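Local coordinates for putative triphosphoribosyl-dephospho-coA synthase (Archaeoglobus fulgidus DSM 4304, PDB 3H9P) that may bind ATP and attach part of it to dephospho-CoA, forming triphosphoribosyl-dephospho-CoA, at the interface of chains A and B. Numbering follows the deposited sequence. Chains: chain A/B, putative triphosphoribosyl-dephospho-coA synthase.

Contact 1: the interface of chains A and B. Residues chain A 121, 124-125; chain B 135, 138-139.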
# COMPACT_ATOMS: atom_id res chain seq x y z
N LYS A 121 4.65 1.11 -14.67
CA LYS A 121 5.92 0.76 -14.07
C LYS A 121 5.85 -0.52 -13.24
O LYS A 121 6.78 -1.33 -13.25
CB LYS A 121 6.46 1.94 -13.26
CG LYS A 121 7.05 3.01 -14.20
CD LYS A 121 7.26 4.34 -13.55
CE LYS A 121 7.75 5.34 -14.58
NZ LYS A 121 8.18 6.59 -13.92
N GLU A 124 5.58 -3.32 -15.76
CA GLU A 124 6.84 -3.60 -16.43
C GLU A 124 7.83 -4.33 -15.52
O GLU A 124 8.59 -5.15 -16.00
CB GLU A 124 7.41 -2.39 -17.17
CG GLU A 124 8.16 -1.35 -16.36
CD GLU A 124 8.61 -0.16 -17.22
OE1 GLU A 124 9.84 0.06 -17.35
OE2 GLU A 124 7.73 0.54 -17.80
N GLU A 125 7.77 -4.10 -14.21
CA GLU A 125 8.64 -4.84 -13.29
C GLU A 125 8.14 -6.24 -12.98
O GLU A 125 8.94 -7.17 -12.85
CB GLU A 125 8.93 -4.06 -12.01
CG GLU A 125 9.75 -2.85 -12.29
CD GLU A 125 11.05 -3.17 -13.01
OE1 GLU A 125 11.82 -4.01 -12.50
OE2 GLU A 125 11.30 -2.57 -14.09
N GLU B 135 14.10 -0.98 -9.05
CA GLU B 135 13.02 -1.88 -9.50
C GLU B 135 11.92 -2.01 -8.43
O GLU B 135 10.73 -2.14 -8.74
CB GLU B 135 13.60 -3.26 -9.83
CG GLU B 135 14.59 -3.29 -11.02
CD GLU B 135 15.55 -4.49 -11.01
OE1 GLU B 135 15.92 -5.01 -9.94
OE2 GLU B 135 16.00 -4.90 -12.10
N LYS B 138 9.89 0.96 -8.34
CA LYS B 138 8.98 0.95 -9.50
C LYS B 138 7.66 0.21 -9.27
O LYS B 138 6.71 0.39 -10.03
CB LYS B 138 9.68 0.37 -10.73
CG LYS B 138 10.66 1.33 -11.34
CD LYS B 138 11.11 0.84 -12.70
CE LYS B 138 9.96 0.81 -13.69
NZ LYS B 138 10.44 0.14 -14.89
N MSE B 139 7.59 -0.60 -8.22
CA MSE B 139 6.40 -1.40 -7.93
C MSE B 139 5.58 -0.81 -6.80
O MSE B 139 4.65 -1.45 -6.31
CB MSE B 139 6.81 -2.82 -7.55
CG MSE B 139 7.42 -3.59 -8.68
SE MSE B 139 7.93 -5.35 -8.05
CE MSE B 139 9.18 -4.92 -6.62
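B:Lys138 reaches across to A:Glu124 and A:Glu125 in a charged patch of a two-fold symmetric homodimer interface, pinning a loop of one copy to a helix of the other; the dimer is that of the deposited assembly and may or may not form in the cell. The lysine ammonium NZ is held by two carboxylates, forming a salt-bridged hydrogen bond to each. A:Glu124 OE1 lies 2.5 Å from B:Lys138 NZ, a short bond that meets the oxygen from above the carboxylate plane, 51° out of it. A:Glu125 OE2 accepts at 3.0 Å from B:Lys138 NZ on its anti side, nearer its own plane. The lysine bends at chi3 (65°), which turns its tip toward the glutamate pair. A long, flexible cation suits this place, since its methylenes also pack: B:Lys138 CB lies 3.6 Å from A:Glu125 CG, and B:Lys138 CE lies 3.7 Å from A:Lys121 CG, the two lysines crossing at about a right angle. A:Glu125 folds back at chi2 (-56°), while A:Glu125 CB touches CG of B:Met139, present as selenomethionine, at 3.7 Å. The other oxygen, A:Glu125 OE1, stands 4.3 Å from B:Glu135 OE2, a closeness of like charges that the lysine probably eases. In the fold, A:Lys121, A:Glu124 and A:Glu125 line one side of helix 118-129, facing the end of helix 133-137 of chain B and the loop that follows it.

Contact 2: the interface of chains A and B. Residues chain A 118, 122; chain B 138, 140, 142.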
# COMPACT_ATOMS: atom_id res chain seq x y z
N LYS A 118 2.10 4.49 -13.16
CA LYS A 118 2.44 3.79 -11.92
C LYS A 118 2.11 2.31 -12.20
O LYS A 118 2.99 1.44 -12.07
CB LYS A 118 1.64 4.35 -10.70
N THR A 122 4.73 -0.72 -12.57
CA THR A 122 4.50 -1.95 -11.86
C THR A 122 4.41 -3.12 -12.84
O THR A 122 5.11 -4.13 -12.65
CB THR A 122 3.26 -1.88 -10.97
OG1 THR A 122 3.36 -0.71 -10.14
CG2 THR A 122 3.21 -3.10 -10.08
N LYS B 138 9.89 0.96 -8.34
CA LYS B 138 8.98 0.95 -9.50
C LYS B 138 7.66 0.21 -9.27
O LYS B 138 6.71 0.39 -10.03
CB LYS B 138 9.68 0.37 -10.73
CG LYS B 138 10.66 1.33 -11.34
CD LYS B 138 11.11 0.84 -12.70
CE LYS B 138 9.96 0.81 -13.69
NZ LYS B 138 10.44 0.14 -14.89
N ALA B 140 5.96 0.38 -6.35
CA ALA B 140 5.29 1.04 -5.24
C ALA B 140 3.94 1.62 -5.69
O ALA B 140 3.72 1.85 -6.88
CB ALA B 140 6.18 2.12 -4.68
N GLU B 142 1.12 4.23 -6.69
CA GLU B 142 0.95 5.60 -7.23
C GLU B 142 1.23 6.71 -6.19
O GLU B 142 2.04 7.61 -6.43
CB GLU B 142 -0.49 5.75 -7.82
CG GLU B 142 -0.86 7.15 -8.40
CD GLU B 142 -2.36 7.31 -8.83
OE1 GLU B 142 -3.06 6.29 -9.07
OE2 GLU B 142 -2.83 8.47 -8.96
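The hydroxyl OG1 of A:Thr122, which faces B:Lys138, donates a hydrogen bond to the backbone O of A:Lys118 one helical turn earlier, 2.9 Å away. The hydroxyl approaches from above the carbonyl plane, 44° out of it, in a side-chain bond back to the carbonyl four residues earlier, which threonine often makes within a helix. With OG1 anti to the carbonyl carbon (chi1 -52°), the hydroxyl lies back along the helix toward A:Lys118 and the methyl CG2 takes the other branch. Across the interface A:Thr122 OG1 is 3.5 Å from the backbone O of B:Lys138, and the backbone N of A:Thr122 is 3.4 Å from that O; both are polar approaches rather than bonds. A small, branched residue suits this place because the partner's backbone comes so close. Replacing the threonine with a valine would probably leave the A:Lys118 carbonyl without its side-chain donor and set an apolar methyl beside the B:Lys138 carbonyl. Farther along, CB of A:Lys118 rests 3.8 Å from CA of B:Glu142; the rest of this poorly ordered lysine side chain is not modelled. The extended B:Glu142 side chain carries its carboxylate away from that CB, leaving its backbone and CB to do the touching. B:Ala140 turns its backbone carbonyl toward the helix, its methyl pointing away from chain A. The site joins the first turns of helix 118-129 in chain A to the loop after helix 133-137 in chain B.

Contact 3: the interface of chains A and B. Residues chain A 138, 140-142; chain B 118.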
# COMPACT_ATOMS: atom_id res chain seq x y z
N LYS A 138 3.27 -12.24 -1.84
CA LYS A 138 4.21 -12.29 -0.72
C LYS A 138 4.85 -10.92 -0.45
O LYS A 138 5.48 -10.74 0.58
CB LYS A 138 5.34 -13.30 -0.92
CG LYS A 138 4.96 -14.80 -0.88
CD LYS A 138 6.22 -15.70 -0.95
CE LYS A 138 7.39 -15.04 -0.22
NZ LYS A 138 8.68 -15.77 -0.39
N ALA A 140 3.06 -7.97 -0.44
CA ALA A 140 2.05 -7.06 0.05
C ALA A 140 2.24 -6.71 1.54
O ALA A 140 2.84 -7.46 2.28
CB ALA A 140 0.66 -7.65 -0.21
N PRO A 141 1.71 -5.55 1.97
CA PRO A 141 1.83 -5.25 3.41
C PRO A 141 0.98 -6.21 4.25
O PRO A 141 0.08 -6.85 3.71
CB PRO A 141 1.36 -3.81 3.52
CG PRO A 141 0.49 -3.57 2.28
CD PRO A 141 1.00 -4.51 1.21
N GLU A 142 1.27 -6.32 5.55
CA GLU A 142 0.58 -7.28 6.44
C GLU A 142 -0.92 -7.04 6.59
O GLU A 142 -1.67 -8.00 6.81
CB GLU A 142 1.25 -7.30 7.84
CG GLU A 142 0.57 -8.20 8.90
CD GLU A 142 -0.44 -7.46 9.80
OE1 GLU A 142 -1.12 -6.50 9.32
OE2 GLU A 142 -0.58 -7.82 11.00
N LYS B 118 6.14 -11.12 7.55
CA LYS B 118 5.83 -10.41 6.30
C LYS B 118 7.06 -9.70 5.74
O LYS B 118 7.24 -9.68 4.53
CB LYS B 118 4.70 -9.38 6.49
CG LYS B 118 4.56 -8.44 5.29
CD LYS B 118 4.09 -7.04 5.66
CE LYS B 118 4.93 -6.36 6.74
NZ LYS B 118 4.27 -5.09 7.17
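From A:Ala140 to A:Pro141 the backbone runs extended and turns to helix-like torsions at A:Glu142, passing along the side chain of B:Lys118, whose own backbone is helical at the start of helix 118-128. B:Lys118 has 64 Å² of its surface hidden, but it is poorly ordered and its exact path deserves caution. Its CG is anti to the backbone N (chi1 168°), which sends the chain out toward the loop, and bends at chi2 and chi3 (54°) fold the stem over the loop, bringing NZ near A:Glu142. The contact is made mostly by methylenes: B:Lys118 CG lies 3.6 Å from the backbone O of A:Ala140. The next methylene, B:Lys118 CD, faces CA of A:Pro141 and CB of A:Glu142, but it is modelled too near the backbone N of A:Glu142, so its contacts are only approximate. A lysine suits this position because its long aliphatic stem can follow a loop; the modelled ammonium B:Lys118 NZ lies 3.8 Å from CB of A:Glu142. The proline favours the extended course of the segment and offers its backbone carbons to the stem, while A:Ala140 meets the stem with its carbonyl, its methyl turned away. A:Glu142 bends at chi2 (-95°), and it is its CB, not the carboxylate, that meets the lysine. Opposite charges may still attract at longer range: the ammonium NZ of B:Lys118 stands 6.0 Å from the carboxylate OE1 of A:Glu142.

Contacts 1 and 2 are neighbours, the centres of their C-alpha atoms about 6 Å apart, and they share B:Lys138, whose side chain serves the first and whose carbonyl faces the second. The C-alpha centre of contact 3 lies about 17 Å from that of contact 1 and about 16 Å from that of contact 2, with chain roles exchanged: helix 118-128 now comes from chain B and the loop from chain A. It corresponds largely to contact 2 under the two-fold, though the poorly ordered lysine 118 is modelled in full in contact 3 and only to CB in contact 2. This reciprocal arrangement would fasten the dimer twice.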